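Local coordinates for L-arabinose ABC transporter, periplasmic L-arabinose-binding protein (Burkholderia thailandensis, PDB 4KZK), which binds sugars in the periplasm, here beta-D-galactopyranose, and probably delivers L-arabinose to an ABC transporter for uptake, at residues I39-K44 and Y296-N301; G107-A112 and M117-V122. All blocks are in the same frame, centred on the assembly; numbering follows the deposited sequence.

In the fold
Following the chain from its N terminus, strand 38-43 enters the sheet first, and contact 1 closes a loop of about 250 residues when helix 291-308 returns to pack against it. Contact 2 is nested inside that loop: only four residues separate segments 107-112 and 117-122, the final step of the beta-alpha-beta unit begun by strand 94-98. Both contacts reach the same sheet, in which strand 94-98 lies between strands 38-43 and 118-122, and their centres lie about 12 Å apart. They touch directly, M120 SD lying 3.6 Å from T298 O, so helix 291-308 packs against both strands and joins late chain to early chain.

Contact 1: I39-K44 and Y296-N301; sequences IGFVVK and YDTSVN. With GAL (beta-D-galactopyranose), chain B.
I39 meets S299 through the end of its side chain, CD1 lying 3.9 Å from S299 O. CG1 stands beside the backbone N, anti to the carbonyl carbon (chi1 -67°), and the extended continuation carries CD1 to the helix backbone. Two residues on, F41 supplies the larger part of the strand's contact. Its ring presents an edge to the helix: CE2 is 3.8 Å from T298 OG1 and 3.9 Å from S299 OG, with the serine oxygen in the ring plane. No hydrogen bond links the segments; the two hydroxyls, facing a carbon edge, bond instead within their own helix, T298 OG1 with H294 O and S299 OG with G295 O. The same phenylalanine meets the W55 ring at about 75° and touches V122 of strand 118-122, two places along the same sheet. The axes approach to 10.2 Å and run at 144°, consistent with side-chain packing over a narrow patch, 138 Å² in all. Just past the strand's end K44 turns from the helix to the sugar. Its chain, extended beyond CG, brings NZ 2.8 Å from O2 and 3.2 Å from O1 of the galactose, hydrogen-bonding both, while D124 supplies a salt bridge that probably helps orient the ammonium. A helix packed on a strand from a parallel part of the sheet, followed by a ligand-binding residue, is characteristic of the Rossmann-like lobes of periplasmic sugar-binding proteins.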
loop_
_atom_site.group_PDB
_atom_site.type_symbol
_atom_site.label_atom_id
_atom_site.label_comp_id
_atom_site.label_asym_id
_atom_site.label_seq_id
_atom_site.Cartn_x
_atom_site.Cartn_y
_atom_site.Cartn_z
ATOM N N ILE A 39 19.841 10.203 8.228
ATOM C CA ILE A 39 18.716 9.288 8.426
ATOM C C ILE A 39 18.565 8.413 7.190
ATOM O O ILE A 39 18.567 8.920 6.056
ATOM C CB ILE A 39 17.411 10.057 8.704
ATOM C CG1 ILE A 39 17.509 10.772 10.057
ATOM C CG2 ILE A 39 16.208 9.118 8.711
ATOM C CD1 ILE A 39 16.375 11.731 10.348
ATOM N N GLY A 40 18.437 7.110 7.423
ATOM C CA GLY A 40 18.183 6.141 6.351
ATOM C C GLY A 40 16.704 6.005 6.122
ATOM O O GLY A 40 15.927 6.113 7.065
ATOM N N PHE A 41 16.307 5.788 4.866
ATOM C CA PHE A 41 14.903 5.544 4.521
ATOM C C PHE A 41 14.910 4.392 3.523
ATOM O O PHE A 41 15.258 4.561 2.368
ATOM C CB PHE A 41 14.241 6.789 3.934
ATOM C CG PHE A 41 12.739 6.838 4.118
ATOM C CD1 PHE A 41 11.898 5.874 3.559
ATOM C CD2 PHE A 41 12.155 7.848 4.873
ATOM C CE1 PHE A 41 10.522 5.946 3.745
ATOM C CE2 PHE A 41 10.778 7.921 5.052
ATOM C CZ PHE A 41 9.956 6.945 4.484
ATOM N N VAL A 42 14.555 3.221 4.025
ATOM C CA VAL A 42 14.764 1.938 3.346
ATOM C C VAL A 42 13.400 1.408 2.953
ATOM O O VAL A 42 12.526 1.320 3.791
ATOM C CB VAL A 42 15.525 0.957 4.273
ATOM C CG1 VAL A 42 15.644 -0.415 3.625
ATOM C CG2 VAL A 42 16.893 1.561 4.618
ATOM N N VAL A 43 13.211 1.090 1.671
ATOM C CA VAL A 43 11.900 0.667 1.164
ATOM C C VAL A 43 11.918 -0.679 0.447
ATOM O O VAL A 43 12.869 -1.016 -0.265
ATOM C CB VAL A 43 11.279 1.739 0.222
ATOM C CG1 VAL A 43 11.170 3.079 0.937
ATOM C CG2 VAL A 43 12.054 1.867 -1.086
ATOM N N LYS A 44 10.848 -1.446 0.605
ATOM C CA LYS A 44 10.807 -2.787 0.039
ATOM C C LYS A 44 10.730 -2.827 -1.486
ATOM O O LYS A 44 11.188 -3.791 -2.103
ATOM C CB LYS A 44 9.644 -3.597 0.629
ATOM C CG LYS A 44 8.279 -2.986 0.413
ATOM C CD LYS A 44 7.140 -3.838 0.972
ATOM C CE LYS A 44 5.800 -3.207 0.617
ATOM N NZ LYS A 44 4.586 -3.948 1.109
ATOM N N TYR A 296 7.435 12.732 5.075
ATOM C CA TYR A 296 7.934 13.952 5.733
ATOM C C TYR A 296 7.753 13.835 7.256
ATOM O O TYR A 296 8.727 14.034 7.995
ATOM C CB TYR A 296 7.262 15.189 5.106
ATOM C CG TYR A 296 7.784 16.534 5.548
ATOM C CD1 TYR A 296 7.377 17.069 6.737
ATOM C CD2 TYR A 296 8.659 17.251 4.750
ATOM C CE1 TYR A 296 7.833 18.303 7.159
ATOM C CE2 TYR A 296 9.140 18.500 5.151
ATOM C CZ TYR A 296 8.726 19.015 6.364
ATOM O OH TYR A 296 9.167 20.257 6.796
ATOM N N ASP A 297 6.561 13.478 7.732
ATOM C CA ASP A 297 6.297 13.469 9.191
ATOM C C ASP A 297 7.069 12.380 9.924
ATOM O O ASP A 297 7.513 12.578 11.055
ATOM C CB ASP A 297 4.808 13.342 9.528
ATOM C CG ASP A 297 4.031 14.597 9.200
ATOM O OD1 ASP A 297 4.606 15.489 8.562
ATOM O OD2 ASP A 297 2.855 14.666 9.591
ATOM N N THR A 298 7.225 11.221 9.298
ATOM C CA THR A 298 8.046 10.183 9.888
ATOM C C THR A 298 9.483 10.685 10.027
ATOM O O THR A 298 10.114 10.491 11.074
ATOM C CB THR A 298 8.057 8.915 9.029
ATOM O OG1 THR A 298 8.415 9.265 7.684
ATOM C CG2 THR A 298 6.690 8.217 9.083
ATOM N N SER A 299 10.002 11.330 8.984
ATOM C CA SER A 299 11.391 11.784 8.990
ATOM C C SER A 299 11.603 12.856 10.065
ATOM O O SER A 299 12.640 12.878 10.735
ATOM C CB SER A 299 11.807 12.310 7.608
ATOM O OG SER A 299 11.807 11.293 6.612
ATOM N N VAL A 300 10.618 13.730 10.242
ATOM C CA VAL A 300 10.699 14.734 11.316
ATOM C C VAL A 300 10.625 14.087 12.702
ATOM O O VAL A 300 11.392 14.468 13.609
ATOM C CB VAL A 300 9.630 15.837 11.145
ATOM C CG1 VAL A 300 9.538 16.722 12.385
ATOM C CG2 VAL A 300 9.963 16.673 9.916
ATOM N N ASN A 301 9.725 13.123 12.873
ATOM C CA ASN A 301 9.629 12.388 14.122
ATOM C C ASN A 301 10.967 11.734 14.452
ATOM O O ASN A 301 11.442 11.844 15.587
ATOM C CB ASN A 301 8.506 11.344 14.072
ATOM C CG ASN A 301 7.119 11.966 14.118
ATOM O OD1 ASN A 301 6.933 13.104 14.563
ATOM N ND2 ASN A 301 6.129 11.205 13.681
HETATM C C1 GAL B . 2.392 -0.970 1.630
HETATM C C2 GAL B . 2.153 -1.144 0.133
HETATM C C3 GAL B . 2.245 0.235 -0.534
HETATM C C4 GAL B . 1.296 1.208 0.160
HETATM C C5 GAL B . 1.633 1.260 1.640
HETATM C C6 GAL B . 0.679 2.168 2.403
HETATM O O1 GAL B . 2.184 -2.230 2.237
HETATM O O2 GAL B . 3.143 -2.010 -0.374
HETATM O O3 GAL B . 1.963 0.155 -1.937
HETATM O O4 GAL B . -0.045 0.845 -0.059
HETATM O O5 GAL B . 1.468 -0.044 2.180
HETATM O O6 GAL B . 1.007 2.199 3.783
#

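Contact 2: G107-A112 and M117-V122; sequences GIAAKA and MKLMSV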
loop_
_atom_site.group_PDB
_atom_site.type_symbol
_atom_site.label_atom_id
_atom_site.label_comp_id
_atom_site.label_asym_id
_atom_site.label_seq_id
_atom_site.Cartn_x
_atom_site.Cartn_y
_atom_site.Cartn_z
ATOM N N GLY A 107 15.763 -9.122 13.938
ATOM C CA GLY A 107 17.089 -8.899 13.382
ATOM C C GLY A 107 17.386 -7.450 13.048
ATOM O O GLY A 107 18.489 -6.952 13.273
ATOM N N ILE A 108 16.401 -6.765 12.464
ATOM C CA ILE A 108 16.536 -5.356 12.141
ATOM C C ILE A 108 16.776 -4.543 13.419
ATOM O O ILE A 108 17.656 -3.683 13.475
ATOM C CB ILE A 108 15.300 -4.837 11.372
ATOM C CG1 ILE A 108 15.212 -5.522 9.998
ATOM C CG2 ILE A 108 15.326 -3.324 11.225
ATOM C CD1 ILE A 108 13.871 -5.351 9.297
ATOM N N ALA A 109 15.999 -4.835 14.447
ATOM C CA ALA A 109 16.093 -4.121 15.700
ATOM C C ALA A 109 17.454 -4.348 16.347
ATOM O O ALA A 109 18.074 -3.403 16.869
ATOM C CB ALA A 109 14.973 -4.560 16.626
ATOM N N ALA A 110 17.916 -5.590 16.320
ATOM C CA ALA A 110 19.195 -5.916 16.942
ATOM C C ALA A 110 20.350 -5.205 16.239
ATOM O O ALA A 110 21.251 -4.665 16.891
ATOM C CB ALA A 110 19.424 -7.421 16.959
ATOM N N LYS A 111 20.335 -5.190 14.911
ATOM C CA LYS A 111 21.410 -4.528 14.170
ATOM C C LYS A 111 21.383 -3.017 14.361
ATOM O O LYS A 111 22.421 -2.396 14.538
ATOM C CB LYS A 111 21.380 -4.896 12.679
ATOM C CG LYS A 111 22.419 -4.148 11.851
ATOM C CD LYS A 111 22.555 -4.719 10.442
ATOM C CE LYS A 111 23.462 -5.935 10.437
ATOM N NZ LYS A 111 23.632 -6.518 9.086
ATOM N N ALA A 112 20.197 -2.417 14.294
ATOM C CA ALA A 112 20.077 -0.980 14.482
ATOM C C ALA A 112 20.648 -0.580 15.844
ATOM O O ALA A 112 21.346 0.438 15.963
ATOM C CB ALA A 112 18.615 -0.551 14.351
ATOM N N MET A 117 21.604 3.202 15.746
ATOM C CA MET A 117 20.602 3.815 14.884
ATOM C C MET A 117 19.237 3.635 15.525
ATOM O O MET A 117 18.833 2.511 15.783
ATOM C CB MET A 117 20.617 3.148 13.498
ATOM C CG MET A 117 21.857 3.437 12.668
ATOM S SD MET A 117 21.711 2.908 10.951
ATOM C CE MET A 117 22.062 1.162 11.113
ATOM N N LYS A 118 18.520 4.728 15.775
ATOM C CA LYS A 118 17.119 4.628 16.186
ATOM C C LYS A 118 16.331 4.054 15.025
ATOM O O LYS A 118 16.687 4.311 13.877
ATOM C CB LYS A 118 16.576 5.988 16.591
ATOM C CG LYS A 118 17.163 6.413 17.925
ATOM C CD LYS A 118 16.807 7.817 18.344
ATOM C CE LYS A 118 17.169 8.049 19.802
ATOM N NZ LYS A 118 18.635 8.018 20.027
ATOM N N LEU A 119 15.312 3.262 15.351
ATOM C CA LEU A 119 14.558 2.478 14.366
ATOM C C LEU A 119 13.064 2.819 14.397
ATOM O O LEU A 119 12.425 2.734 15.448
ATOM C CB LEU A 119 14.745 0.981 14.645
ATOM C CG LEU A 119 13.897 0.013 13.813
ATOM C CD1 LEU A 119 14.229 0.106 12.335
ATOM C CD2 LEU A 119 14.033 -1.409 14.322
ATOM N N MET A 120 12.524 3.145 13.217
ATOM C CA MET A 120 11.104 3.425 13.001
ATOM C C MET A 120 10.637 2.653 11.769
ATOM O O MET A 120 11.407 2.460 10.849
ATOM C CB MET A 120 10.919 4.915 12.750
ATOM C CG MET A 120 9.496 5.353 12.470
ATOM S SD MET A 120 9.440 7.140 12.327
ATOM C CE MET A 120 9.806 7.620 14.011
ATOM N N SER A 121 9.393 2.192 11.792
ATOM C CA SER A 121 8.801 1.500 10.634
ATOM C C SER A 121 7.738 2.358 9.976
ATOM O O SER A 121 7.096 3.214 10.613
ATOM C CB SER A 121 8.216 0.144 11.037
ATOM O OG SER A 121 7.256 0.313 12.036
ATOM N N VAL A 122 7.555 2.130 8.687
ATOM C CA VAL A 122 6.512 2.810 7.919
ATOM C C VAL A 122 5.831 1.766 7.038
ATOM O O VAL A 122 6.492 0.868 6.495
ATOM C CB VAL A 122 7.083 4.026 7.139
ATOM C CG1 VAL A 122 8.060 3.608 6.060
ATOM C CG2 VAL A 122 5.966 4.894 6.594
#
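A112 and M117 meet through their backbones where the chain turns from helix to strand. M117 N donates to A112 O at 2.8 Å, nearly straight at 172°, though the donor is tilted 27° from the carbonyl plane. Close by, A112 CB sits 3.4 Å from M117 O and 4.2 Å from L119 CB, consistent with a close approach of the two backbones at this alanine. The tight packing continues at L119, whose CG, anti to the backbone N, sends both methyl branches to the helix. One branch, CD1, lies 3.8 Å from I108 CG2, the two side chains crossing at about a right angle; the other, CD2, reaches the helix backbone, 3.7 Å from A109 CA. This is the return half of a beta-alpha-beta unit of strand 94-98, helix 105-114 and strand 118-122: the helix runs at 152° to the strand it precedes, its axis 8.4 Å away, and L119 also touches V95 and I97 of the first strand. The inner face is thus apolar, with I108 extending it to V80 of helix 77-89. Toward solvent the helix behaves differently. A110 directs its methyl away from the strand and is exposed, as is G107. K111 begins beside the contact but its end leads away from the strand, to helix 77-89, where NZ forms a salt bridge with D85.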